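Local coordinates for protein PCP domain (Thermobifida fusca, PDB 7KW3) that probably serves as a peptidyl carrier domain of a non-ribosomal peptide synthetase, holding intermediates on a phosphopantetheine arm, at residues D24-G27 and A28-F32; W54-A58 and R59-R63. All coordinates share one frame; numbering follows the deposited sequence.

Interaction 1: D24-G27 and A28-F32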
loop_
_atom_site.group_PDB
_atom_site.type_symbol
_atom_site.label_atom_id
_atom_site.label_comp_id
_atom_site.label_asym_id
_atom_site.label_seq_id
_atom_site.Cartn_x
_atom_site.Cartn_y
_atom_site.Cartn_z
ATOM N N ASP A 24 -8.459 -9.431 -5.512
ATOM C CA ASP A 24 -9.712 -8.708 -5.719
ATOM C C ASP A 24 -9.812 -7.505 -4.793
ATOM O O ASP A 24 -10.102 -6.384 -5.226
ATOM C CB ASP A 24 -10.899 -9.642 -5.493
ATOM C CG ASP A 24 -10.925 -10.792 -6.476
ATOM O OD1 ASP A 24 -10.131 -10.750 -7.444
ATOM O OD2 ASP A 24 -11.724 -11.735 -6.276
ATOM N N LYS A 25 -9.593 -7.732 -3.507
ATOM C CA LYS A 25 -9.706 -6.690 -2.509
ATOM C C LYS A 25 -8.810 -7.089 -1.355
ATOM O O LYS A 25 -8.539 -8.274 -1.140
ATOM C CB LYS A 25 -11.163 -6.509 -2.061
ATOM C CG LYS A 25 -11.451 -5.297 -1.196
ATOM C CD LYS A 25 -12.957 -5.173 -0.959
ATOM C CE LYS A 25 -13.283 -4.147 0.108
ATOM N NZ LYS A 25 -14.739 -3.838 0.098
ATOM N N VAL A 26 -8.356 -6.087 -0.620
ATOM C CA VAL A 26 -7.357 -6.251 0.423
ATOM C C VAL A 26 -7.778 -5.383 1.608
ATOM O O VAL A 26 -8.283 -4.269 1.426
ATOM C CB VAL A 26 -5.965 -5.877 -0.136
ATOM C CG1 VAL A 26 -5.063 -5.323 0.924
ATOM C CG2 VAL A 26 -5.341 -7.074 -0.823
ATOM N N GLY A 27 -7.609 -5.913 2.829
ATOM C CA GLY A 27 -8.026 -5.186 4.011
ATOM C C GLY A 27 -7.011 -4.153 4.469
ATOM O O GLY A 27 -5.828 -4.180 4.126
ATOM N N ALA A 28 -7.487 -3.212 5.281
ATOM C CA ALA A 28 -6.581 -2.199 5.801
ATOM C C ALA A 28 -5.530 -2.765 6.751
ATOM O O ALA A 28 -4.569 -2.063 7.068
ATOM C CB ALA A 28 -7.376 -1.100 6.503
ATOM N N ASP A 29 -5.685 -4.000 7.215
ATOM C CA ASP A 29 -4.699 -4.651 8.061
ATOM C C ASP A 29 -3.803 -5.617 7.285
ATOM O O ASP A 29 -3.045 -6.372 7.899
ATOM C CB ASP A 29 -5.404 -5.383 9.203
ATOM C CG ASP A 29 -6.444 -6.385 8.703
ATOM O OD1 ASP A 29 -6.668 -6.497 7.471
ATOM O OD2 ASP A 29 -7.044 -7.064 9.556
ATOM N N ALA A 30 -3.861 -5.605 5.958
ATOM C CA ALA A 30 -3.092 -6.550 5.162
ATOM C C ALA A 30 -1.601 -6.240 5.199
ATOM O O ALA A 30 -1.186 -5.075 5.159
ATOM C CB ALA A 30 -3.579 -6.539 3.720
ATOM N N ASP A 31 -0.804 -7.305 5.271
ATOM C CA ASP A 31 0.651 -7.233 5.256
ATOM C C ASP A 31 1.119 -7.508 3.835
ATOM O O ASP A 31 0.855 -8.590 3.293
ATOM C CB ASP A 31 1.252 -8.252 6.228
ATOM C CG ASP A 31 2.775 -8.154 6.329
ATOM O OD1 ASP A 31 3.467 -8.287 5.296
ATOM O OD2 ASP A 31 3.278 -7.947 7.458
ATOM N N PHE A 32 1.835 -6.544 3.248
ATOM C CA PHE A 32 2.206 -6.641 1.837
ATOM C C PHE A 32 3.038 -7.893 1.555
ATOM O O PHE A 32 2.803 -8.593 0.561
ATOM C CB PHE A 32 2.954 -5.376 1.413
ATOM C CG PHE A 32 3.200 -5.273 -0.065
ATOM C CD1 PHE A 32 2.151 -5.046 -0.947
ATOM C CD2 PHE A 32 4.489 -5.374 -0.576
ATOM C CE1 PHE A 32 2.378 -4.933 -2.315
ATOM C CE2 PHE A 32 4.724 -5.255 -1.946
ATOM C CZ PHE A 32 3.664 -5.037 -2.816
#
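Val26 and Ala30 meet methyl to methyl across a type I beta turn that runs from Gly27 to Ala30, in the long loop joining helix 8-21 to helix 39-51 of the carrier-protein bundle. The CG1 branch of Val26 does the touching, 3.4 Å from Ala30 CB, closer than two methyls usually come. Val26 sets CG2 anti to its carbonyl carbon and beside the backbone N, which turns CG1 toward the returning chain. The turn itself is closed by Ala30 N, which donates to Gly27 O at 3.0 Å. The N-H points at the oxygen fairly well, at 158°, but Ala30 N stands above the carbonyl plane of Gly27, 62° out of it, rather than on a lone pair. At the exposed corner of the turn, Asp29 folds its carboxylate back: CG sits between the backbone N and the carbonyl carbon (chi1 56°), bringing OD1 within 3.8 Å of Gly27 C and 3.9 Å of Gly27 CA. With Asp29 in this conformation, a beta carbon on Gly27 would come 2.9 Å from OD1, a clash that the glycine avoids. Both segments rest on helix 8-21, Val26 against Tyr17 and Ala28 against Glu10. The backbone of Ala28 is hydrogen-bonded to Arg3 and Ala68, tying the turn to the N-terminal segment and to helix 67-73. The Ala30 methyl meets both groups on the same side, Gly27 O lying 3.3 Å from Ala30 CB, next to the Val26 methyl.

Interaction 2: W54-A58 and R59-R63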
loop_
_atom_site.group_PDB
_atom_site.type_symbol
_atom_site.label_atom_id
_atom_site.label_comp_id
_atom_site.label_asym_id
_atom_site.label_seq_id
_atom_site.Cartn_x
_atom_site.Cartn_y
_atom_site.Cartn_z
ATOM N N TRP A 54 -0.367 9.382 -3.264
ATOM C CA TRP A 54 0.334 9.166 -2.005
ATOM C C TRP A 54 1.795 8.804 -2.252
ATOM O O TRP A 54 2.110 7.877 -3.008
ATOM C CB TRP A 54 -0.402 8.106 -1.160
ATOM C CG TRP A 54 -1.762 8.640 -0.824
ATOM C CD1 TRP A 54 -2.931 8.412 -1.509
ATOM C CD2 TRP A 54 -2.083 9.581 0.212
ATOM N NE1 TRP A 54 -3.958 9.123 -0.937
ATOM C CE2 TRP A 54 -3.471 9.849 0.117
ATOM C CE3 TRP A 54 -1.337 10.206 1.222
ATOM C CZ2 TRP A 54 -4.128 10.727 0.987
ATOM C CZ3 TRP A 54 -1.991 11.080 2.093
ATOM C CH2 TRP A 54 -3.378 11.334 1.965
ATOM N N GLU A 55 2.678 9.556 -1.609
ATOM C CA GLU A 55 4.118 9.432 -1.771
ATOM C C GLU A 55 4.665 8.515 -0.687
ATOM O O GLU A 55 4.559 8.831 0.501
ATOM C CB GLU A 55 4.782 10.802 -1.676
ATOM C CG GLU A 55 5.398 11.266 -2.952
ATOM C CD GLU A 55 6.386 12.387 -2.737
ATOM O OE1 GLU A 55 7.582 12.183 -3.028
ATOM O OE2 GLU A 55 5.966 13.470 -2.279
ATOM N N ILE A 56 5.251 7.391 -1.096
ATOM C CA ILE A 56 5.957 6.496 -0.191
ATOM C C ILE A 56 7.264 6.078 -0.845
ATOM O O ILE A 56 7.473 6.261 -2.047
ATOM C CB ILE A 56 5.137 5.242 0.172
ATOM C CG1 ILE A 56 4.628 4.568 -1.099
ATOM C CG2 ILE A 56 4.002 5.604 1.120
ATOM C CD1 ILE A 56 3.945 3.238 -0.870
ATOM N N SER A 57 8.146 5.505 -0.031
ATOM C CA SER A 57 9.377 4.893 -0.508
ATOM C C SER A 57 9.336 3.378 -0.336
ATOM O O SER A 57 8.560 2.829 0.457
ATOM C CB SER A 57 10.590 5.441 0.239
ATOM O OG SER A 57 10.618 4.913 1.559
ATOM N N ALA A 58 10.220 2.705 -1.080
ATOM C CA ALA A 58 10.428 1.278 -0.874
ATOM C C ALA A 58 10.800 0.983 0.573
ATOM O O ALA A 58 10.331 -0.003 1.147
ATOM C CB ALA A 58 11.516 0.759 -1.822
ATOM N N ARG A 59 11.657 1.821 1.177
ATOM C CA ARG A 59 12.015 1.629 2.580
ATOM C C ARG A 59 10.788 1.705 3.486
ATOM O O ARG A 59 10.694 0.965 4.473
ATOM C CB ARG A 59 13.075 2.650 3.012
ATOM C CG ARG A 59 14.487 2.157 2.757
ATOM C CD ARG A 59 15.561 3.055 3.320
ATOM N NE ARG A 59 16.867 2.548 2.919
ATOM C CZ ARG A 59 17.450 2.816 1.754
ATOM N NH1 ARG A 59 16.849 3.609 0.874
ATOM N NH2 ARG A 59 18.643 2.300 1.474
ATOM N N HIS A 60 9.836 2.587 3.170
ATOM C CA HIS A 60 8.588 2.630 3.930
ATOM C C HIS A 60 7.860 1.293 3.870
ATOM O O HIS A 60 7.357 0.799 4.890
ATOM C CB HIS A 60 7.680 3.747 3.403
ATOM C CG HIS A 60 8.197 5.123 3.673
ATOM N ND1 HIS A 60 7.919 6.195 2.853
ATOM C CD2 HIS A 60 8.966 5.606 4.679
ATOM C CE1 HIS A 60 8.493 7.280 3.342
ATOM N NE2 HIS A 60 9.135 6.951 4.449
ATOM N N VAL A 61 7.794 0.689 2.683
ATOM C CA VAL A 61 7.079 -0.572 2.535
ATOM C C VAL A 61 7.752 -1.672 3.348
ATOM O O VAL A 61 7.085 -2.417 4.078
ATOM C CB VAL A 61 6.971 -0.944 1.049
ATOM C CG1 VAL A 61 6.350 -2.335 0.881
ATOM C CG2 VAL A 61 6.171 0.136 0.308
ATOM N N PHE A 62 9.083 -1.779 3.257
ATOM C CA PHE A 62 9.768 -2.834 3.994
ATOM C C PHE A 62 9.651 -2.625 5.497
ATOM O O PHE A 62 9.510 -3.594 6.251
ATOM C CB PHE A 62 11.233 -2.923 3.548
ATOM C CG PHE A 62 11.414 -3.628 2.222
ATOM C CD1 PHE A 62 11.578 -5.010 2.165
ATOM C CD2 PHE A 62 11.394 -2.917 1.036
ATOM C CE1 PHE A 62 11.734 -5.665 0.945
ATOM C CE2 PHE A 62 11.546 -3.552 -0.175
ATOM C CZ PHE A 62 11.715 -4.936 -0.225
ATOM N N ARG A 63 9.656 -1.373 5.945
ATOM C CA ARG A 63 9.571 -1.098 7.374
ATOM C C ARG A 63 8.123 -1.117 7.887
ATOM O O ARG A 63 7.893 -1.462 9.048
ATOM C CB ARG A 63 10.264 0.243 7.660
ATOM C CG ARG A 63 9.937 0.872 8.990
ATOM C CD ARG A 63 10.985 0.629 10.064
ATOM N NE ARG A 63 10.410 0.917 11.379
ATOM C CZ ARG A 63 11.093 0.961 12.517
ATOM N NH1 ARG A 63 12.405 0.741 12.522
ATOM N NH2 ARG A 63 10.459 1.231 13.652
#
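Ser57 and His60 form a capping box where the chain leaves strand 54-55 and enters helix 58-63. Ser57 is the N-cap: its OG accepts from His60 N at 2.9 Å. In return Ser57 N donates to His60 ND1 at 3.0 Å, although this donor lies 39° out of the imidazole plane. The same OG sits over one ring face, 3.2 Å above it and offset toward the rim, while Ile56 CA lies at the ring edge. His60 reaches back this way because CG is anti to its carbonyl carbon (chi1 -68°). Cutting the imidazole back to an alanine is likely to leave Ser57 N without its ring acceptor and the Ser57 hydroxyl without the ring face beneath it. On the inner side, Ile56 CD1 packs against Val61 CG2 at 4.0 Å. Phe62 makes a close edge contact, CD2 lying 3.1 Å from Ala58 O. The solvent side is looser: exposed Arg59 stretches its extended chain away from the cap. Helix 67-73 backs the cap through Leu70, which touches Ile56, His60 and Val61; Ile56 and Val61 also rest on helix 39-51, while strand 54-55 pairs antiparallel with strand 75-76.

In the fold
Interaction 1 closes well before interaction 2 opens along the chain, and the two lie on opposite sides of the domain centre, their own centres about 16 Å apart. They still touch in the core, where Phe32 CD2, at the end of residues 28-32, packs 3.8 Å from Val61 CG1 of residues 59-63. Helix 39-51 is shared: Leu45 touches both Phe32 and Val61, and Thr42 meets Phe32, Ala58 and Phe62. In this family the serine carrying the phosphopantetheine arm lies at the start of the helix following the long loop. Interaction 2, through Ala58 and Phe62 on Thr42, is probably nearer that site, whereas the Gly27-Ala30 turn is structural packing.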